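Local coordinates for protein Poly(3-hydroxyalkanoate) polymerase subunit PhaC (Cupriavidus necator, PDB 5HZ2) that polymerizes (R)-3-hydroxybutyryl-CoA into the storage polyester polyhydroxybutyrate, releasing CoA, and is represented here by its C-terminal catalytic domain of alpha/beta-hydrolase fold, at residues Q26-T31 with A366-A371; D32-R37 with R362-N367; A265-P270 with A292-K297. One frame throughout, in Å; residues are numbered along the deposited sequence.

Interaction 1 of 3, residues Q26-T31 with A366-A371. With SO4 (sulfate ion), chain I.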
ATOM      1  N   GLN A  26      13.843 -10.727  40.352  1.00 23.05           N
ATOM      2  CA  GLN A  26      14.573 -11.972  40.113  1.00 21.85           C
ATOM      3  C   GLN A  26      13.625 -13.086  40.362  1.00 22.79           C
ATOM      4  O   GLN A  26      12.990 -13.175  41.421  1.00 24.80           O
ATOM      5  CB  GLN A  26      15.856 -12.087  40.987  1.00 22.95           C
ATOM      6  CG  GLN A  26      16.563 -13.388  40.763  1.00 22.48           C
ATOM      7  CD  GLN A  26      17.833 -13.552  41.646  1.00 27.12           C
ATOM      8  OE1 GLN A  26      18.253 -12.628  42.367  1.00 24.96           O
ATOM      9  NE2 GLN A  26      18.453 -14.708  41.553  1.00 26.69           N
ATOM     10  N   TYR A  27      13.509 -13.998  39.402  1.00 21.58           N
ATOM     11  CA  TYR A  27      12.523 -15.052  39.549  1.00 22.94           C
ATOM     12  C   TYR A  27      13.113 -16.321  40.202  1.00 21.98           C
ATOM     13  O   TYR A  27      14.301 -16.637  40.057  1.00 26.00           O
ATOM     14  CB  TYR A  27      11.830 -15.422  38.197  1.00 23.36           C
ATOM     15  CG  TYR A  27      10.987 -14.249  37.726  1.00 20.92           C
ATOM     16  CD1 TYR A  27       9.712 -14.058  38.236  1.00 23.50           C
ATOM     17  CD2 TYR A  27      11.533 -13.275  36.862  1.00 22.98           C
ATOM     18  CE1 TYR A  27       8.920 -12.955  37.851  1.00 22.20           C
ATOM     19  CE2 TYR A  27      10.779 -12.145  36.490  1.00 22.76           C
ATOM     20  CZ  TYR A  27       9.496 -11.993  36.958  1.00 23.19           C
ATOM     21  OH  TYR A  27       8.756 -10.906  36.555  1.00 23.19           O
ATOM     22  N   LYS A  28      12.248 -16.984  40.936  1.00 21.94           N
ATOM     23  CA  LYS A  28      12.568 -18.259  41.604  1.00 23.91           C
ATOM     24  C   LYS A  28      12.819 -19.353  40.531  1.00 26.82           C
ATOM     25  O   LYS A  28      12.071 -19.478  39.583  1.00 27.19           O
ATOM     26  CB  LYS A  28      11.411 -18.716  42.511  1.00 26.34           C
ATOM     27  CG  LYS A  28      11.821 -19.852  43.469  1.00 32.03           C
ATOM     28  CD  LYS A  28      10.744 -20.297  44.416  1.00 38.82           C
ATOM     29  CE  LYS A  28       9.669 -21.158  43.768  1.00 50.14           C
ATOM     30  NZ  LYS A  28      10.102 -22.413  43.070  1.00 60.60           N
ATOM     31  N   PRO A  29      13.906 -20.122  40.666  1.00 30.32           N
ATOM     32  CA  PRO A  29      14.114 -21.182  39.705  1.00 29.08           C
ATOM     33  C   PRO A  29      12.992 -22.223  39.715  1.00 28.63           C
ATOM     34  O   PRO A  29      12.337 -22.476  40.721  1.00 26.76           O
ATOM     35  CB  PRO A  29      15.452 -21.786  40.107  1.00 30.66           C
ATOM     36  CG  PRO A  29      15.777 -21.240  41.434  1.00 34.51           C
ATOM     37  CD  PRO A  29      15.018 -19.993  41.639  1.00 30.07           C
ATOM     38  N   LEU A  30      12.777 -22.830  38.566  1.00 29.74           N
ATOM     39  CA  LEU A  30      11.793 -23.866  38.447  1.00 31.08           C
ATOM     40  C   LEU A  30      12.463 -25.166  37.936  1.00 32.59           C
ATOM     41  O   LEU A  30      11.768 -26.093  37.493  1.00 32.48           O
ATOM     42  CB  LEU A  30      10.682 -23.382  37.507  1.00 29.69           C
ATOM     43  CG  LEU A  30       9.797 -22.281  38.077  1.00 28.78           C
ATOM     44  CD1 LEU A  30       8.860 -21.801  36.965  1.00 31.18           C
ATOM     45  CD2 LEU A  30       8.936 -22.728  39.254  1.00 30.50           C
ATOM     46  N   THR A  31      13.790 -25.194  37.950  1.00 30.27           N
ATOM     47  CA  THR A  31      14.595 -26.295  37.436  1.00 30.41           C
ATOM     48  C   THR A  31      15.671 -26.548  38.493  1.00 30.84           C
ATOM     49  O   THR A  31      15.940 -25.659  39.319  1.00 29.85           O
ATOM     50  CB  THR A  31      15.305 -25.940  36.103  1.00 30.51           C
ATOM     51  OG1 THR A  31      16.034 -24.718  36.241  1.00 29.27           O
ATOM     52  CG2 THR A  31      14.312 -25.835  34.956  1.00 30.39           C
ATOM     53  N   ALA A 366      19.527 -21.078  45.583  1.00 31.90           N
ATOM     54  CA  ALA A 366      18.485 -21.287  46.589  1.00 32.51           C
ATOM     55  C   ALA A 366      17.879 -19.967  47.031  1.00 29.96           C
ATOM     56  O   ALA A 366      16.784 -19.946  47.521  1.00 29.05           O
ATOM     57  CB  ALA A 366      19.081 -21.966  47.854  1.00 34.99           C
ATOM     58  N   ASN A 367      18.643 -18.884  46.959  1.00 25.74           N
ATOM     59  CA  ASN A 367      18.144 -17.567  47.382  1.00 27.86           C
ATOM     60  C   ASN A 367      18.228 -16.490  46.303  1.00 26.46           C
ATOM     61  O   ASN A 367      18.891 -16.675  45.287  1.00 29.39           O
ATOM     62  CB  ASN A 367      18.890 -17.142  48.639  1.00 28.50           C
ATOM     63  CG  ASN A 367      18.407 -17.918  49.863  1.00 28.44           C
ATOM     64  OD1 ASN A 367      17.349 -17.651  50.376  1.00 27.08           O
ATOM     65  ND2 ASN A 367      19.176 -18.948  50.266  1.00 27.44           N
ATOM     66  N   TYR A 368      17.543 -15.387  46.558  1.00 28.70           N
ATOM     67  CA  TYR A 368      17.500 -14.248  45.676  1.00 26.92           C
ATOM     68  C   TYR A 368      18.652 -13.316  45.934  1.00 28.83           C
ATOM     69  O   TYR A 368      19.087 -13.160  47.045  1.00 30.59           O
ATOM     70  CB  TYR A 368      16.216 -13.470  45.900  1.00 25.12           C
ATOM     71  CG  TYR A 368      14.948 -14.213  45.586  1.00 26.17           C
ATOM     72  CD1 TYR A 368      14.608 -14.530  44.287  1.00 25.09           C
ATOM     73  CD2 TYR A 368      14.081 -14.581  46.586  1.00 25.52           C
ATOM     74  CE1 TYR A 368      13.447 -15.200  44.001  1.00 24.29           C
ATOM     75  CE2 TYR A 368      12.924 -15.254  46.306  1.00 24.12           C
ATOM     76  CZ  TYR A 368      12.611 -15.559  45.008  1.00 24.48           C
ATOM     77  OH  TYR A 368      11.466 -16.211  44.714  1.00 25.92           O
ATOM     78  N   GLY A 369      19.121 -12.678  44.887  1.00 26.45           N
ATOM     79  CA  GLY A 369      20.169 -11.707  44.994  1.00 25.13           C
ATOM     80  C   GLY A 369      21.468 -12.178  45.579  1.00 27.35           C
ATOM     81  O   GLY A 369      21.907 -13.261  45.325  1.00 29.12           O
ATOM     82  N   ASN A 370      22.063 -11.315  46.374  1.00 30.50           N
ATOM     83  CA  ASN A 370      23.328 -11.590  47.011  1.00 33.96           C
ATOM     84  C   ASN A 370      23.470 -10.771  48.282  1.00 32.93           C
ATOM     85  O   ASN A 370      22.541 -10.118  48.689  1.00 29.38           O
ATOM     86  CB  ASN A 370      24.497 -11.425  46.045  1.00 30.72           C
ATOM     87  CG  ASN A 370      24.749  -9.996  45.658  1.00 26.86           C
ATOM     88  OD1 ASN A 370      24.146  -9.085  46.173  1.00 28.62           O
ATOM     89  ND2 ASN A 370      25.667  -9.806  44.745  1.00 31.22           N
ATOM     90  N   ALA A 371      24.632 -10.814  48.911  1.00 36.27           N
ATOM     91  CA  ALA A 371      24.812 -10.096  50.156  1.00 37.16           C
ATOM     92  C   ALA A 371      24.542  -8.621  49.963  1.00 38.32           C
ATOM     93  O   ALA A 371      23.930  -8.002  50.793  1.00 39.98           O
ATOM     94  CB  ALA A 371      26.217 -10.305  50.676  1.00 41.30           C
TER
HETATM   95  S   SO4 I 608      22.064 -19.540  47.282  1.00 89.73           S
HETATM   96  O1  SO4 I 608      21.897 -19.306  48.761  1.00 61.26           O
HETATM   97  O2  SO4 I 608      21.285 -18.550  46.433  1.00 55.02           O
HETATM   98  O3  SO4 I 608      21.733 -20.970  47.006  1.00 74.86           O
HETATM   99  O4  SO4 I 608      23.485 -19.388  46.887  1.00 85.29           O
HETATM  100  O   HOH W   1      20.749 -15.262  43.628  1.00 28.27           O

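Interaction 2 of 3, residues D32-R37 with R362-N367. With SO4 (sulfate ion), chain I; SO4 (sulfate ion), chain F.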
ATOM      1  N   ASP A  32      16.332 -27.710  38.488  1.00 31.10           N
ATOM      2  CA  ASP A  32      17.448 -27.935  39.453  1.00 34.43           C
ATOM      3  C   ASP A  32      18.718 -27.267  39.036  1.00 31.87           C
ATOM      4  O   ASP A  32      19.532 -26.859  39.854  1.00 32.56           O
ATOM      5  CB  ASP A  32      17.712 -29.451  39.646  1.00 39.42           C
ATOM      6  CG  ASP A  32      16.480 -30.199  40.225  1.00 45.38           C
ATOM      7  OD1 ASP A  32      15.745 -29.626  41.047  1.00 50.05           O
ATOM      8  OD2 ASP A  32      16.229 -31.360  39.838  1.00 60.08           O
ATOM      9  N   LYS A  33      18.914 -27.165  37.733  1.00 30.85           N
ATOM     10  CA  LYS A  33      20.040 -26.458  37.203  1.00 30.17           C
ATOM     11  C   LYS A  33      19.638 -25.284  36.261  1.00 29.40           C
ATOM     12  O   LYS A  33      18.553 -25.258  35.688  1.00 32.35           O
ATOM     13  CB  LYS A  33      20.900 -27.396  36.466  1.00 34.48           C
ATOM     14  CG  LYS A  33      21.297 -28.574  37.344  1.00 43.65           C
ATOM     15  CD  LYS A  33      22.567 -29.190  36.813  1.00 53.07           C
ATOM     16  CE  LYS A  33      22.607 -30.685  37.093  1.00 61.22           C
ATOM     17  NZ  LYS A  33      23.344 -31.367  35.993  1.00 71.62           N
ATOM     18  N   VAL A  34      20.551 -24.342  36.134  1.00 29.60           N
ATOM     19  CA  VAL A  34      20.343 -23.212  35.280  1.00 29.34           C
ATOM     20  C   VAL A  34      21.646 -22.843  34.627  1.00 30.12           C
ATOM     21  O   VAL A  34      22.695 -23.102  35.157  1.00 30.01           O
ATOM     22  CB  VAL A  34      19.863 -21.976  36.076  1.00 29.81           C
ATOM     23  CG1 VAL A  34      18.531 -22.231  36.749  1.00 31.37           C
ATOM     24  CG2 VAL A  34      20.911 -21.520  37.086  1.00 28.91           C
ATOM     25  N   HIS A  35      21.560 -22.228  33.468  1.00 28.89           N
ATOM     26  CA  HIS A  35      22.721 -21.680  32.831  1.00 26.17           C
ATOM     27  C   HIS A  35      23.509 -20.704  33.640  1.00 26.70           C
ATOM     28  O   HIS A  35      22.969 -19.917  34.419  1.00 29.40           O
ATOM     29  CB  HIS A  35      22.337 -21.023  31.492  1.00 29.56           C
ATOM     30  CG  HIS A  35      21.935 -22.013  30.456  1.00 28.41           C
ATOM     31  ND1 HIS A  35      20.621 -22.357  30.226  1.00 35.88           N
ATOM     32  CD2 HIS A  35      22.669 -22.696  29.568  1.00 28.43           C
ATOM     33  CE1 HIS A  35      20.575 -23.226  29.234  1.00 35.55           C
ATOM     34  NE2 HIS A  35      21.814 -23.494  28.866  1.00 34.84           N
ATOM     35  N   ALA A  36      24.815 -20.698  33.392  1.00 30.24           N
ATOM     36  CA  ALA A  36      25.700 -19.809  34.084  1.00 30.10           C
ATOM     37  C   ALA A  36      25.293 -18.317  33.912  1.00 31.16           C
ATOM     38  O   ALA A  36      25.357 -17.542  34.863  1.00 29.24           O
ATOM     39  CB  ALA A  36      27.142 -19.996  33.602  1.00 32.89           C
ATOM     40  N   ARG A  37      24.952 -17.911  32.680  1.00 27.49           N
ATOM     41  CA  ARG A  37      24.605 -16.531  32.380  1.00 27.15           C
ATOM     42  C   ARG A  37      23.100 -16.338  32.496  1.00 27.01           C
ATOM     43  O   ARG A  37      22.339 -17.081  31.900  1.00 27.22           O
ATOM     44  CB  ARG A  37      24.980 -16.151  30.965  1.00 31.37           C
ATOM     45  CG  ARG A  37      26.430 -16.333  30.694  1.00 32.54           C
ATOM     46  CD  ARG A  37      26.852 -15.482  29.565  1.00 37.22           C
ATOM     47  NE  ARG A  37      28.275 -15.558  29.454  1.00 39.00           N
ATOM     48  CZ  ARG A  37      28.936 -16.108  28.465  1.00 48.82           C
ATOM     49  NH1 ARG A  37      28.318 -16.646  27.420  1.00 47.83           N
ATOM     50  NH2 ARG A  37      30.258 -16.096  28.523  1.00 47.42           N
ATOM     51  N   ARG A 362      24.640 -25.198  35.833  1.00 37.88           N
ATOM     52  CA  ARG A 362      25.126 -25.445  37.173  1.00 41.52           C
ATOM     53  C   ARG A 362      23.932 -25.444  38.117  1.00 38.14           C
ATOM     54  O   ARG A 362      22.820 -25.078  37.725  1.00 35.77           O
ATOM     55  CB  ARG A 362      26.089 -24.362  37.549  1.00 45.39           C
ATOM     56  CG  ARG A 362      25.402 -22.994  37.623  1.00 50.38           C
ATOM     57  CD  ARG A 362      26.347 -21.916  38.012  1.00 56.06           C
ATOM     58  NE  ARG A 362      27.504 -21.984  37.127  1.00 65.52           N
ATOM     59  CZ  ARG A 362      28.528 -21.146  37.184  1.00 62.66           C
ATOM     60  NH1 ARG A 362      28.510 -20.140  38.061  1.00 66.58           N
ATOM     61  NH2 ARG A 362      29.546 -21.292  36.326  1.00 58.90           N
ATOM     62  N   ALA A 363      24.134 -25.830  39.387  1.00 34.06           N
ATOM     63  CA  ALA A 363      22.999 -25.922  40.298  1.00 32.82           C
ATOM     64  C   ALA A 363      22.323 -24.542  40.473  1.00 29.85           C
ATOM     65  O   ALA A 363      23.000 -23.536  40.583  1.00 32.82           O
ATOM     66  CB  ALA A 363      23.446 -26.458  41.665  1.00 35.54           C
ATOM     67  N   ALA A 364      21.007 -24.549  40.536  1.00 31.29           N
ATOM     68  CA  ALA A 364      20.213 -23.335  40.664  1.00 31.46           C
ATOM     69  C   ALA A 364      20.457 -22.622  42.003  1.00 36.65           C
ATOM     70  O   ALA A 364      20.663 -23.296  43.031  1.00 33.42           O
ATOM     71  CB  ALA A 364      18.742 -23.694  40.584  1.00 31.99           C
ATOM     72  N   PRO A 365      20.389 -21.282  42.026  1.00 30.28           N
ATOM     73  CA  PRO A 365      20.460 -20.637  43.349  1.00 29.94           C
ATOM     74  C   PRO A 365      19.278 -20.951  44.275  1.00 31.39           C
ATOM     75  O   PRO A 365      18.160 -21.081  43.828  1.00 37.60           O
ATOM     76  CB  PRO A 365      20.532 -19.148  42.999  1.00 28.87           C
ATOM     77  CG  PRO A 365      19.805 -19.033  41.669  1.00 30.47           C
ATOM     78  CD  PRO A 365      20.081 -20.320  40.947  1.00 31.31           C
ATOM     79  N   ALA A 366      19.527 -21.078  45.583  1.00 31.90           N
ATOM     80  CA  ALA A 366      18.485 -21.287  46.589  1.00 32.51           C
ATOM     81  C   ALA A 366      17.879 -19.967  47.031  1.00 29.96           C
ATOM     82  O   ALA A 366      16.784 -19.946  47.521  1.00 29.05           O
ATOM     83  CB  ALA A 366      19.081 -21.966  47.854  1.00 34.99           C
ATOM     84  N   ASN A 367      18.643 -18.884  46.959  1.00 25.74           N
ATOM     85  CA  ASN A 367      18.144 -17.567  47.382  1.00 27.86           C
ATOM     86  C   ASN A 367      18.228 -16.490  46.303  1.00 26.46           C
ATOM     87  O   ASN A 367      18.891 -16.675  45.287  1.00 29.39           O
ATOM     88  CB  ASN A 367      18.890 -17.142  48.639  1.00 28.50           C
ATOM     89  CG  ASN A 367      18.407 -17.918  49.863  1.00 28.44           C
ATOM     90  OD1 ASN A 367      17.349 -17.651  50.376  1.00 27.08           O
ATOM     91  ND2 ASN A 367      19.176 -18.948  50.266  1.00 27.44           N
TER
HETATM   92  S   SO4 I 608      22.064 -19.540  47.282  1.00 89.73           S
HETATM   93  O1  SO4 I 608      21.897 -19.306  48.761  1.00 61.26           O
HETATM   94  O2  SO4 I 608      21.285 -18.550  46.433  1.00 55.02           O
HETATM   95  O3  SO4 I 608      21.733 -20.970  47.006  1.00 74.86           O
HETATM   96  O4  SO4 I 608      23.485 -19.388  46.887  1.00 85.29           O
HETATM   97  S   SO4 F 605      16.325 -29.677  35.387  1.00 53.55           S
HETATM   98  O1  SO4 F 605      17.509 -28.911  35.738  1.00 42.76           O
HETATM   99  O2  SO4 F 605      15.355 -29.735  36.471  1.00 44.14           O
HETATM  100  O3  SO4 F 605      15.675 -29.159  34.188  1.00 57.92           O
HETATM  101  O4  SO4 F 605      16.777 -31.022  35.056  1.00 60.65           O

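Interaction 3 of 3, residues A265-P270 with A292-K297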
ATOM      1  N   ALA A 265      26.286  -0.107  15.826  1.00 25.72           N
ATOM      2  CA  ALA A 265      27.212  -1.154  15.363  1.00 26.58           C
ATOM      3  C   ALA A 265      28.253  -1.459  16.442  1.00 29.00           C
ATOM      4  O   ALA A 265      28.929  -2.499  16.385  1.00 28.29           O
ATOM      5  CB  ALA A 265      27.867  -0.811  14.016  1.00 28.33           C
ATOM      6  N   SER A 266      28.371  -0.597  17.436  1.00 29.47           N
ATOM      7  CA  SER A 266      29.354  -0.819  18.510  1.00 31.27           C
ATOM      8  C   SER A 266      28.888  -1.813  19.577  1.00 32.27           C
ATOM      9  O   SER A 266      29.714  -2.311  20.367  1.00 28.11           O
ATOM     10  CB  SER A 266      29.715   0.511  19.176  1.00 33.32           C
ATOM     11  OG  SER A 266      28.690   0.890  20.099  1.00 34.42           O
ATOM     12  N   ILE A 267      27.613  -2.192  19.584  1.00 28.42           N
ATOM     13  CA  ILE A 267      27.174  -3.193  20.547  1.00 28.74           C
ATOM     14  C   ILE A 267      27.909  -4.502  20.259  1.00 28.91           C
ATOM     15  O   ILE A 267      28.452  -5.107  21.146  1.00 29.98           O
ATOM     16  CB  ILE A 267      25.663  -3.410  20.480  1.00 30.45           C
ATOM     17  CG1 ILE A 267      24.943  -2.125  20.874  1.00 26.82           C
ATOM     18  CG2 ILE A 267      25.249  -4.550  21.382  1.00 29.94           C
ATOM     19  CD1 ILE A 267      23.494  -2.079  20.471  1.00 29.60           C
ATOM     20  N   ASP A 268      27.950  -4.900  18.995  1.00 28.22           N
ATOM     21  CA  ASP A 268      28.747  -6.038  18.541  1.00 32.21           C
ATOM     22  C   ASP A 268      28.676  -7.392  19.255  1.00 32.71           C
ATOM     23  O   ASP A 268      29.691  -7.926  19.643  1.00 30.42           O
ATOM     24  CB  ASP A 268      30.205  -5.574  18.416  1.00 35.68           C
ATOM     25  CG  ASP A 268      31.083  -6.540  17.633  1.00 39.45           C
ATOM     26  OD1 ASP A 268      30.574  -7.415  16.928  1.00 33.07           O
ATOM     27  OD2 ASP A 268      32.307  -6.393  17.731  1.00 39.25           O
ATOM     28  N   VAL A 269      27.482  -7.924  19.441  1.00 25.63           N
ATOM     29  CA  VAL A 269      27.306  -9.224  20.066  1.00 27.90           C
ATOM     30  C   VAL A 269      26.251 -10.019  19.302  1.00 26.89           C
ATOM     31  O   VAL A 269      25.482  -9.451  18.575  1.00 25.31           O
ATOM     32  CB  VAL A 269      26.934  -9.139  21.551  1.00 30.04           C
ATOM     33  CG1 VAL A 269      27.970  -8.366  22.330  1.00 31.22           C
ATOM     34  CG2 VAL A 269      25.562  -8.561  21.748  1.00 30.83           C
ATOM     35  N   PRO A 270      26.206 -11.334  19.467  1.00 25.85           N
ATOM     36  CA  PRO A 270      25.220 -12.137  18.733  1.00 24.60           C
ATOM     37  C   PRO A 270      23.856 -11.564  19.070  1.00 23.14           C
ATOM     38  O   PRO A 270      23.614 -11.245  20.212  1.00 21.47           O
ATOM     39  CB  PRO A 270      25.413 -13.518  19.319  1.00 25.94           C
ATOM     40  CG  PRO A 270      26.858 -13.553  19.652  1.00 27.23           C
ATOM     41  CD  PRO A 270      27.198 -12.182  20.139  1.00 27.33           C
ATOM     42  N   ALA A 292      20.492  -4.277   9.129  1.00 25.07           N
ATOM     43  CA  ALA A 292      21.440  -3.461   8.414  1.00 26.60           C
ATOM     44  C   ALA A 292      22.293  -2.580   9.332  1.00 30.44           C
ATOM     45  O   ALA A 292      23.222  -1.960   8.877  1.00 27.29           O
ATOM     46  CB  ALA A 292      20.717  -2.602   7.412  1.00 29.72           C
ATOM     47  N   LEU A 293      21.952  -2.507  10.613  1.00 26.61           N
ATOM     48  CA  LEU A 293      22.665  -1.644  11.546  1.00 27.57           C
ATOM     49  C   LEU A 293      23.565  -2.284  12.566  1.00 27.02           C
ATOM     50  O   LEU A 293      24.429  -1.633  13.117  1.00 33.02           O
ATOM     51  CB  LEU A 293      21.656  -0.843  12.367  1.00 28.29           C
ATOM     52  CG  LEU A 293      20.453  -0.228  11.682  1.00 24.69           C
ATOM     53  CD1 LEU A 293      19.478   0.333  12.696  1.00 29.35           C
ATOM     54  CD2 LEU A 293      20.914   0.830  10.717  1.00 27.14           C
ATOM     55  N   LEU A 294      23.342  -3.552  12.834  1.00 24.77           N
ATOM     56  CA  LEU A 294      24.079  -4.206  13.868  1.00 22.52           C
ATOM     57  C   LEU A 294      25.165  -5.124  13.413  1.00 24.74           C
ATOM     58  O   LEU A 294      25.018  -5.825  12.442  1.00 25.84           O
ATOM     59  CB  LEU A 294      23.124  -5.007  14.762  1.00 25.90           C
ATOM     60  CG  LEU A 294      21.925  -4.285  15.365  1.00 24.79           C
ATOM     61  CD1 LEU A 294      20.923  -5.262  15.923  1.00 27.16           C
ATOM     62  CD2 LEU A 294      22.370  -3.315  16.430  1.00 25.78           C
ATOM     63  N   ALA A 295      26.263  -5.088  14.152  1.00 28.43           N
ATOM     64  CA  ALA A 295      27.376  -6.033  13.950  1.00 29.21           C
ATOM     65  C   ALA A 295      27.198  -7.389  14.602  1.00 28.04           C
ATOM     66  O   ALA A 295      26.351  -7.615  15.460  1.00 29.43           O
ATOM     67  CB  ALA A 295      28.716  -5.389  14.422  1.00 29.53           C
ATOM     68  N   ASN A 296      28.096  -8.304  14.227  1.00 29.74           N
ATOM     69  CA  ASN A 296      28.178  -9.612  14.769  1.00 26.07           C
ATOM     70  C   ASN A 296      27.104 -10.514  14.155  1.00 28.21           C
ATOM     71  O   ASN A 296      26.479 -10.132  13.167  1.00 28.94           O
ATOM     72  CB  ASN A 296      28.144  -9.590  16.298  1.00 28.30           C
ATOM     73  CG  ASN A 296      29.009 -10.677  16.932  1.00 29.74           C
ATOM     74  OD1 ASN A 296      28.765 -11.900  16.803  1.00 30.11           O
ATOM     75  ND2 ASN A 296      29.981 -10.246  17.676  1.00 32.31           N
ATOM     76  N   LYS A 297      26.959 -11.724  14.684  1.00 25.73           N
ATOM     77  CA  LYS A 297      26.055 -12.717  14.133  1.00 28.11           C
ATOM     78  C   LYS A 297      24.625 -12.418  14.486  1.00 22.97           C
ATOM     79  O   LYS A 297      24.296 -12.383  15.644  1.00 24.83           O
ATOM     80  CB  LYS A 297      26.439 -14.080  14.677  1.00 34.27           C
ATOM     81  CG  LYS A 297      26.545 -15.137  13.620  1.00 48.44           C
ATOM     82  CD  LYS A 297      25.200 -15.783  13.390  1.00 69.10           C
ATOM     83  CE  LYS A 297      24.707 -15.576  11.971  1.00 77.97           C
ATOM     84  NZ  LYS A 297      24.747 -16.841  11.204  1.00 91.08           N
TER
HETATM   85  O   HOH W   2      25.957  -4.091  16.886  1.00 23.87           O
HETATM   86  O   HOH W   3      24.900  -6.550  17.536  1.00 27.49           O

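Interaction 1 of 3, residues Q26-T31 with A366-A371
A single glutamine side chain, that of Q26, holds a late loop of the chain by both ends of its amide, one directly and one through a water. Its OE1 accepts the backbone N-H of G369 at 2.7 Å (OE1 to N), a fairly straight bond whose donor sits 32° out of the carbonyl plane. NE2 donates a hydrogen bond to a water 3.1 Å from NE2, and that water donates in turn to N367 O and G369 O, so the loop backbone is bridged on both sides of Y368. The side chain spans the gap because it is fully extended: CG stands anti to the backbone N (chi1 178°) and CD continues the line.

Y368 makes the rest of the contact. Its ring is nearly perpendicular to the Q26 amide, the planes 84° apart, and sets its edge against the backbone at Y27 and K28. CE1 lies 3.3 Å from Q26 O, which approaches obliquely. The hydroxyl reaches the aliphatic start of the K28 side chain, Y368 OH being 3.3 Å from K28 CB. Beyond that point K28 bends away, and its NZ bonds to P29 O. The Y368 side chain also touches A14 and V16 of strand 13-18.

Strand 22-27 belongs to the large mixed sheet of the hydrolase fold, and Q26 sits near its end. At the start of segment 366-371, a sulfate, probably from the crystallisation liquor, is bound by the backbone N atoms of A366 and N367 and by N367 ND2. Because OE1 accepts a backbone N-H and NE2 donates to a water, the buried amide of Q26 can be placed only one way round without losing these bonds, which tie the loop at N367-G369 to the last residues of strand 22-27.

Interaction 2 of 3, residues D32-R37 with R362-N367
V34 and R362 exchange a pair of backbone hydrogen bonds, V34 N to R362 O and R362 N to V34 O, each 2.9 Å long. They form the hydrogen-bonded antiparallel pair of a small two-stranded sheet, 33-35 with 361-363. A third bond, from A364 N to D32 O at 2.8 Å, continues the pairing past the non-hydrogen-bonded pair K33 and A363. These two are 4.3 Å apart CA to CA, and beside them K33 CA makes a CA-H...O contact with R362 O at 3.1 Å.

Next outward is a sulfate, probably picked up from the crystallisation liquor, which takes the backbone N-H groups of D32 and K33: D32 N binds its O2 and K33 N its O1, both at 3.0 Å.

The side chains pack mainly through V34 and R362. V34 divides its two methyls, CG1 lying 4.1 Å from A364 CB and CG2 meeting the ring carbon CD of P365. R362 shares the V34 face of the sheet. Its CG stands between the backbone N and the carbonyl carbon (chi1 64°), and a bend at chi3 (52°) carries the guanidinium to A36, whose CB sits over one face, off toward the rim, 3.9 Å from NH2. H35, whose CB points away from segment 362-367, stacks its ring on H69 and bonds G68 O through ND1.

This two-stranded sheet ties the chain just after strand 22-27 to the chain just after helix 347-357. Because its bonds are all between main-chain atoms, the join depends on backbone register, with V34 supplying the one buried side chain.

Interaction 3 of 3, residues A265-P270 with A292-K297
N296 reaches across to D268 with its amide nitrogen, ND2, which gives a hydrogen bond to D268 OD1 at 3.0 Å and a weak one to the backbone O of the same residue. The carboxylate oxygen is met from well above its plane, 52° out of it, and the two side chains cross at about a right angle. D268 presents OD1 here because its CG lies anti to the backbone N (chi1 -166°). The other end of the amide turns back on its own chain: N296 OD1 accepts the backbone N-H of K297, 2.8 Å between O and N, in the carbonyl plane. Both polar atoms of the amide are thus occupied. A295 CB lies near both A265 O and D268 OD1.

Two waters serve the main chain between the segments. One accepts from D268 N and from A295 N, at 3.0 and 2.9 Å. The second donates to A295 O at 2.7 Å and to V269 O; the latter also takes the hydroxyl of T271.

These loops lead into neighbouring parallel strands of the hydrolase-fold sheet, 271-276 and 298-303, and pairing begins at the strand entrance, where K297 and T271 are joined by a backbone hydrogen bond. At that junction P270 CA makes a CA-H...O contact with K297 O at 3.2 Å, while the proline ring carbon CD lies close to N296 OD1.

Apolar contact is slighter. I267 CD1 meets L294 CD2 at 4.4 Å. I267 also touches L128 of helix 119-133, while L294 packs on L264.

How the interactions relate
Interactions 1 and 2 are neighbours, their centres 8 Å apart, and share A366 and N367; P29 packs on A364 and P365 where they meet. Strands 22-27 and 33-35 follow each other in the chain, and both contacts pair this early region with the chain after helix 347-357. Together they bring an early and a late region of the chain together on one side of the chain's centre, joining strand 22-27 of the large sheet to the small sheet of 33-35 and 361-363. Interaction 3 is nested inside the loops they close, its centre 31 Å from interaction 1 and 29 Å from interaction 2, at the entry to strands 271-276 and 298-303. All three lie away from the predicted active-site cysteine, C118.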